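Colicin-B (Escherichia coli, PDB 1RH1) kills sensitive bacteria by forming a channel in the cytoplasmic membrane, which depolarises it and dissipates the energy of the cell. Local coordinates at residues I153-L158 with V278-I283; Q55-V60 with T208-V213; E390-A395 with A479-F484. All coordinates share one frame; numbering follows the deposited sequence.

Interaction 1 of 3, residues I153-L158 with V278-I283; sequences IPASQL and VSPLYI
P280 meets A155 and L158 where a short 3-10 turn, 155-157, packs against the lead-in to strand 281-286 of the large mixed sheet in the N-terminal half of colicin B. The join is wholly apolar and small, about 105 Å² counting both sides. CB and CG of the pyrrolidine ring do most of the touching. CG of P280 is 3.7 Å from CB of A155. CD1 of L158 lies against both ring carbons, with P280 CB 3.7 Å from it. Proline suits this place because its rigid ring offers three carbons, and alanine because its single methyl lets the turn come close. L158, the buried member, supplies the longer reach; its CG stands anti to the carbonyl carbon (chi1 -72°) and its CD1 branch runs extended, which carries that methyl to the ring.

Within 153-158 the amide of Q157 bonds to O of P154 at 2.7 Å, and the amide of L158 to O of A155 at 3.1 Å. The bonds are those of the 3-10 turn, in which A155 and L158, three residues apart, both turn toward the proline. L147 of helix 147-150 touches all three residues and completes a small apolar cluster, while I269 of the neighbouring strand 266-271 also packs on P280. The closest approach across the two segments is CD1 of L158 to CG of P280, 3.6 Å.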
# COMPACT_ATOMS: atom_id res chain seq x y z
N ILE A 153 21.35 -5.55 10.50
CA ILE A 153 21.43 -4.99 11.84
C ILE A 153 22.11 -6.03 12.70
O ILE A 153 21.78 -7.22 12.68
CB ILE A 153 19.99 -4.67 12.34
CG1 ILE A 153 19.52 -3.45 11.54
CG2 ILE A 153 19.92 -4.51 13.86
CD1 ILE A 153 18.59 -2.47 12.26
N PRO A 154 23.14 -5.61 13.44
CA PRO A 154 23.89 -6.51 14.31
C PRO A 154 22.98 -7.00 15.42
O PRO A 154 22.09 -6.27 15.89
CB PRO A 154 25.04 -5.65 14.80
CG PRO A 154 25.18 -4.57 13.76
CD PRO A 154 23.72 -4.27 13.44
N ALA A 155 23.19 -8.26 15.80
CA ALA A 155 22.49 -8.86 16.92
C ALA A 155 22.51 -7.94 18.13
O ALA A 155 21.49 -7.61 18.73
CB ALA A 155 23.17 -10.15 17.26
N SER A 156 23.73 -7.44 18.32
CA SER A 156 24.15 -6.47 19.34
C SER A 156 23.45 -5.12 19.22
O SER A 156 23.50 -4.34 20.17
CB SER A 156 25.65 -6.22 19.22
OG SER A 156 26.36 -7.44 18.97
N GLN A 157 22.80 -4.83 18.08
CA GLN A 157 22.03 -3.62 17.87
C GLN A 157 20.54 -3.82 17.64
O GLN A 157 19.81 -2.87 17.31
CB GLN A 157 22.61 -2.89 16.71
CG GLN A 157 23.81 -2.07 17.13
CD GLN A 157 24.56 -1.58 15.90
OE1 GLN A 157 24.02 -0.91 15.01
NE2 GLN A 157 25.84 -1.96 15.87
N LEU A 158 20.06 -5.06 17.82
CA LEU A 158 18.63 -5.36 17.78
C LEU A 158 17.85 -4.51 18.76
O LEU A 158 18.39 -4.17 19.82
CB LEU A 158 18.37 -6.80 18.16
CG LEU A 158 18.76 -7.83 17.17
CD1 LEU A 158 18.53 -9.18 17.82
CD2 LEU A 158 17.98 -7.65 15.88
N VAL A 278 23.42 -17.25 22.80
CA VAL A 278 22.59 -17.74 21.73
C VAL A 278 22.13 -16.57 20.88
O VAL A 278 21.40 -15.64 21.29
CB VAL A 278 21.40 -18.50 22.33
CG1 VAL A 278 20.68 -19.22 21.21
CG2 VAL A 278 21.84 -19.55 23.34
N SER A 279 22.62 -16.64 19.64
CA SER A 279 22.31 -15.61 18.66
C SER A 279 20.89 -15.67 18.12
O SER A 279 20.34 -16.76 17.91
CB SER A 279 23.32 -15.70 17.53
OG SER A 279 23.63 -17.04 17.22
N PRO A 280 20.25 -14.50 17.97
CA PRO A 280 18.91 -14.33 17.43
C PRO A 280 18.57 -15.13 16.21
O PRO A 280 19.31 -15.21 15.23
CB PRO A 280 18.79 -12.85 17.20
CG PRO A 280 20.19 -12.35 17.29
CD PRO A 280 20.74 -13.20 18.40
N LEU A 281 17.41 -15.76 16.37
CA LEU A 281 16.85 -16.59 15.32
C LEU A 281 15.58 -15.98 14.74
O LEU A 281 14.74 -15.43 15.46
CB LEU A 281 16.58 -17.93 15.92
CG LEU A 281 16.24 -19.04 14.96
CD1 LEU A 281 17.47 -19.38 14.12
CD2 LEU A 281 15.74 -20.24 15.77
N TYR A 282 15.51 -16.01 13.40
CA TYR A 282 14.33 -15.57 12.69
C TYR A 282 13.57 -16.85 12.46
O TYR A 282 14.12 -17.84 12.00
CB TYR A 282 14.67 -14.96 11.34
CG TYR A 282 13.48 -14.68 10.39
CD1 TYR A 282 13.16 -15.60 9.39
CD2 TYR A 282 12.73 -13.51 10.49
CE1 TYR A 282 12.10 -15.37 8.53
CE2 TYR A 282 11.66 -13.27 9.63
CZ TYR A 282 11.36 -14.21 8.66
OH TYR A 282 10.28 -14.01 7.82
N ILE A 283 12.28 -16.80 12.76
CA ILE A 283 11.46 -17.96 12.58
C ILE A 283 10.10 -17.60 12.01
O ILE A 283 9.49 -16.60 12.35
CB ILE A 283 11.47 -18.64 13.97
CG1 ILE A 283 10.68 -19.91 13.91
CG2 ILE A 283 10.92 -17.73 15.03
CD1 ILE A 283 11.10 -20.78 15.11

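Interaction 2 of 3, residues Q55-V60 with T208-V213; sequences QGIALV and TNIKDV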
# COMPACT_ATOMS: atom_id res chain seq x y z
N GLN A 55 10.78 -32.72 33.54
CA GLN A 55 11.19 -31.35 33.32
C GLN A 55 10.04 -30.42 33.03
O GLN A 55 10.10 -29.25 33.36
CB GLN A 55 12.13 -31.27 32.18
CG GLN A 55 13.42 -31.89 32.65
CD GLN A 55 14.57 -31.91 31.65
OE1 GLN A 55 15.56 -32.64 31.85
NE2 GLN A 55 14.49 -31.13 30.58
N GLY A 56 9.01 -30.97 32.40
CA GLY A 56 7.79 -30.23 32.16
C GLY A 56 7.54 -29.94 30.69
O GLY A 56 6.43 -29.57 30.31
N ILE A 57 8.57 -30.10 29.87
CA ILE A 57 8.41 -29.75 28.48
C ILE A 57 8.02 -30.97 27.70
O ILE A 57 8.38 -32.11 28.04
CB ILE A 57 9.73 -29.12 27.89
CG1 ILE A 57 10.90 -30.09 27.92
CG2 ILE A 57 10.02 -27.85 28.67
CD1 ILE A 57 12.10 -29.64 27.10
N ALA A 58 7.26 -30.64 26.64
CA ALA A 58 6.81 -31.60 25.65
C ALA A 58 7.97 -32.25 24.91
O ALA A 58 9.07 -31.73 25.02
CB ALA A 58 5.94 -30.89 24.68
N LEU A 59 7.83 -33.35 24.16
CA LEU A 59 9.00 -33.96 23.51
C LEU A 59 9.61 -33.04 22.45
O LEU A 59 8.95 -32.15 21.88
CB LEU A 59 8.63 -35.28 22.84
CG LEU A 59 8.05 -35.25 21.43
CD1 LEU A 59 8.12 -36.63 20.81
CD2 LEU A 59 6.64 -34.72 21.46
N VAL A 60 10.90 -33.23 22.18
CA VAL A 60 11.56 -32.42 21.14
C VAL A 60 11.17 -33.12 19.85
O VAL A 60 11.71 -34.15 19.46
CB VAL A 60 13.11 -32.39 21.42
CG1 VAL A 60 13.90 -31.83 20.27
CG2 VAL A 60 13.38 -31.41 22.55
N THR A 208 15.84 -24.37 39.87
CA THR A 208 16.66 -24.30 38.68
C THR A 208 15.76 -24.33 37.43
O THR A 208 14.64 -24.85 37.47
CB THR A 208 17.71 -25.48 38.65
OG1 THR A 208 17.19 -26.56 37.89
CG2 THR A 208 18.01 -26.05 40.02
N ASN A 209 16.23 -23.74 36.31
CA ASN A 209 15.56 -23.76 35.01
C ASN A 209 16.18 -24.88 34.15
O ASN A 209 17.27 -25.35 34.48
CB ASN A 209 15.74 -22.42 34.29
CG ASN A 209 15.10 -21.14 34.86
OD1 ASN A 209 13.91 -21.03 35.22
ND2 ASN A 209 15.93 -20.09 34.89
N ILE A 210 15.57 -25.40 33.06
CA ILE A 210 16.15 -26.44 32.21
C ILE A 210 17.27 -25.82 31.38
O ILE A 210 17.05 -24.84 30.65
CB ILE A 210 15.11 -27.04 31.23
CG1 ILE A 210 13.96 -27.65 32.00
CG2 ILE A 210 15.77 -28.10 30.37
CD1 ILE A 210 12.70 -27.78 31.16
N LYS A 211 18.46 -26.43 31.51
CA LYS A 211 19.66 -25.97 30.83
C LYS A 211 19.47 -25.98 29.32
O LYS A 211 19.01 -26.98 28.75
CB LYS A 211 20.85 -26.85 31.18
CG LYS A 211 22.17 -26.33 30.59
CD LYS A 211 23.24 -27.42 30.65
CE LYS A 211 24.63 -27.04 30.08
NZ LYS A 211 25.35 -26.03 30.84
N ASP A 212 19.77 -24.83 28.72
CA ASP A 212 19.78 -24.63 27.27
C ASP A 212 18.48 -24.90 26.51
O ASP A 212 18.46 -25.41 25.39
CB ASP A 212 20.94 -25.49 26.68
CG ASP A 212 22.38 -24.99 26.89
OD1 ASP A 212 23.29 -25.55 26.30
OD2 ASP A 212 22.63 -24.04 27.64
N VAL A 213 17.38 -24.52 27.17
CA VAL A 213 16.02 -24.67 26.71
C VAL A 213 15.40 -23.35 27.12
O VAL A 213 15.49 -22.91 28.28
CB VAL A 213 15.35 -25.89 27.42
CG1 VAL A 213 13.83 -25.81 27.44
CG2 VAL A 213 15.63 -27.14 26.64
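I210 is met by two side chains of the loop 55-60: Q55 runs across it from CD1 to CG2, and I57 joins Q55 at CD1. The amide of Q55 is turned so that the CG2 methyl of I210 stands to one side of its plane and beyond the nitrogen, with NE2 3.3 Å from CG2. This is a close van der Waals contact of the amide's nitrogen end with a branched aliphatic side chain, not a hydrogen bond. Glutamine serves well here, since its methylenes are apolar too: CB of Q55 is 3.7 Å from CD1 of I210. An extended chain beyond CG (chi2 -179°) carries the amide along I210 instead of folding it back.

I57 crosses I210 at a slant and divides its branches between two partners. Its CG2 comes within 3.7 Å of CD1 of I210, while its CD1 approaches CG1 of V213 more loosely, at 4.2 Å. With chi1 at 62°, CG1 of I57 sits between the backbone N and the carbonyl carbon, and the beta-branched residue thereby offers a methyl to each.

I210 and V213 are the first and last residues of a type II beta turn, whose side chains at both ends point toward the loop while K211 and D212 form its corner. The backbone of I210 is hydrogen-bonded to V200, and that of Q55 to R203. V200 of strand 189-201 also packs against I57 and V213, so the contact joins the loop leading to strand 62-64 to the part of the mixed sheet formed by strands 189-201 and 213-216, where V213 further touches V226 and S228 of strand 225-228.

Interaction 3 of 3, residues E390-A395 with A479-F484; sequences EAIVNA and ATVVGF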
# COMPACT_ATOMS: atom_id res chain seq x y z
N GLU A 390 -17.59 40.80 -28.32
CA GLU A 390 -17.74 40.06 -29.56
C GLU A 390 -16.52 39.21 -29.91
O GLU A 390 -16.65 38.10 -30.42
CB GLU A 390 -18.03 41.03 -30.68
CG GLU A 390 -18.41 40.36 -32.01
CD GLU A 390 -19.79 39.68 -32.07
OE1 GLU A 390 -20.76 40.40 -32.36
OE2 GLU A 390 -19.90 38.46 -31.87
N ALA A 391 -15.32 39.70 -29.60
CA ALA A 391 -14.08 38.98 -29.85
C ALA A 391 -13.94 37.77 -28.96
O ALA A 391 -13.44 36.76 -29.44
CB ALA A 391 -12.89 39.87 -29.60
N ILE A 392 -14.40 37.80 -27.69
CA ILE A 392 -14.26 36.65 -26.79
C ILE A 392 -15.21 35.53 -27.13
O ILE A 392 -14.89 34.33 -27.12
CB ILE A 392 -14.53 37.05 -25.36
CG1 ILE A 392 -14.01 38.41 -24.99
CG2 ILE A 392 -13.75 36.06 -24.53
CD1 ILE A 392 -14.50 39.01 -23.66
N VAL A 393 -16.44 35.97 -27.43
CA VAL A 393 -17.49 35.08 -27.85
C VAL A 393 -17.01 34.35 -29.09
O VAL A 393 -16.88 33.14 -29.02
CB VAL A 393 -18.74 35.90 -28.12
CG1 VAL A 393 -19.84 35.06 -28.74
CG2 VAL A 393 -19.22 36.44 -26.80
N ASN A 394 -16.65 35.07 -30.16
CA ASN A 394 -16.17 34.45 -31.39
C ASN A 394 -14.93 33.56 -31.25
O ASN A 394 -14.72 32.62 -32.02
CB ASN A 394 -15.88 35.54 -32.38
CG ASN A 394 -17.11 36.14 -33.02
OD1 ASN A 394 -17.14 37.34 -33.29
ND2 ASN A 394 -18.15 35.36 -33.31
N ALA A 395 -14.10 33.85 -30.25
CA ALA A 395 -12.95 33.03 -29.92
C ALA A 395 -13.40 31.71 -29.30
O ALA A 395 -12.81 30.67 -29.56
CB ALA A 395 -12.06 33.74 -28.93
N ALA A 479 -4.61 42.82 -25.93
CA ALA A 479 -4.28 42.91 -24.52
C ALA A 479 -5.38 43.36 -23.57
O ALA A 479 -5.40 42.96 -22.39
CB ALA A 479 -3.14 43.86 -24.32
N THR A 480 -6.33 44.16 -24.06
CA THR A 480 -7.41 44.67 -23.21
C THR A 480 -8.27 43.51 -22.80
O THR A 480 -8.54 43.30 -21.62
CB THR A 480 -8.31 45.65 -23.93
OG1 THR A 480 -7.49 46.42 -24.78
CG2 THR A 480 -9.00 46.59 -22.97
N VAL A 481 -8.59 42.74 -23.85
CA VAL A 481 -9.38 41.53 -23.80
C VAL A 481 -8.65 40.47 -22.99
O VAL A 481 -9.24 40.01 -22.02
CB VAL A 481 -9.63 41.07 -25.23
CG1 VAL A 481 -10.53 39.87 -25.26
CG2 VAL A 481 -10.33 42.19 -25.97
N VAL A 482 -7.40 40.08 -23.29
CA VAL A 482 -6.67 39.09 -22.49
C VAL A 482 -6.67 39.44 -21.00
O VAL A 482 -6.73 38.55 -20.15
CB VAL A 482 -5.22 38.98 -23.02
CG1 VAL A 482 -4.29 38.12 -22.17
CG2 VAL A 482 -5.35 38.34 -24.38
N GLY A 483 -6.65 40.73 -20.66
CA GLY A 483 -6.77 41.14 -19.28
C GLY A 483 -8.16 40.82 -18.70
O GLY A 483 -8.27 40.27 -17.60
N PHE A 484 -9.24 41.15 -19.42
CA PHE A 484 -10.61 40.91 -18.95
C PHE A 484 -10.83 39.42 -18.72
O PHE A 484 -11.32 39.02 -17.66
CB PHE A 484 -11.62 41.41 -19.98
CG PHE A 484 -13.05 41.38 -19.46
CD1 PHE A 484 -13.89 40.30 -19.75
CD2 PHE A 484 -13.52 42.42 -18.66
CE1 PHE A 484 -15.19 40.26 -19.23
CE2 PHE A 484 -14.82 42.37 -18.15
CZ PHE A 484 -15.66 41.29 -18.43
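I392 reaches from helix 386-398 to V481 and F484 of helix 479-495, in the helical bundle of the pore-forming domain. Its CB points toward the other helix but stays back from it, and the contact begins one bond further out. CG1, anti to the carbonyl carbon (chi1 -38°), lies 3.8 Å from CG1 of V481; the two side chains slide past each other in opposite directions. From there the chain runs on extended, chi2 167°; its CD1 lies 4.2 Å from CD1 of F484, and the two side chains cross at about a right angle. Isoleucine fits because a single branch can serve both partners in turn. Valine keeps its methyls close to the helix that bears it, and F484, about one helical turn later, brings ring carbon CD1 to the tip of I392, which meets the ring obliquely.

Y435 of helix 420-435 packs against both I392 and F484; L382 and I384, in the loop before helix 386-398, also touch F484. The helix bearing V481 and F484 is predicted to span the membrane, and with helix 457-472 it probably forms the hydrophobic hairpin, as in other channel-forming colicins. All three touching residues are buried and meet through carbon alone, a chemistry consistent with a helix that is held in the soluble bundle yet can probably exchange its protein neighbours for lipid.

Interactions 1 and 2 lie in the N-terminal half of the molecule, their centres 23 Å apart and their nearest atoms about 6 Å apart. Their segments alternate along the chain, in the order 55-60, 153-158, 208-213 and 278-283, so the two contacts tie interleaved parts of the sequence around one mixed sheet, to which strands 213-216 and 281-286 both belong. Interaction 3 follows later in the sequence, in the all-helical pore-forming domain, with its centre 73 Å from that of interaction 1 and 90 Å from that of interaction 2. The long helix 291-340 runs between the two regions of this elongated toxin, and its C-terminal part packs in the helical bundle.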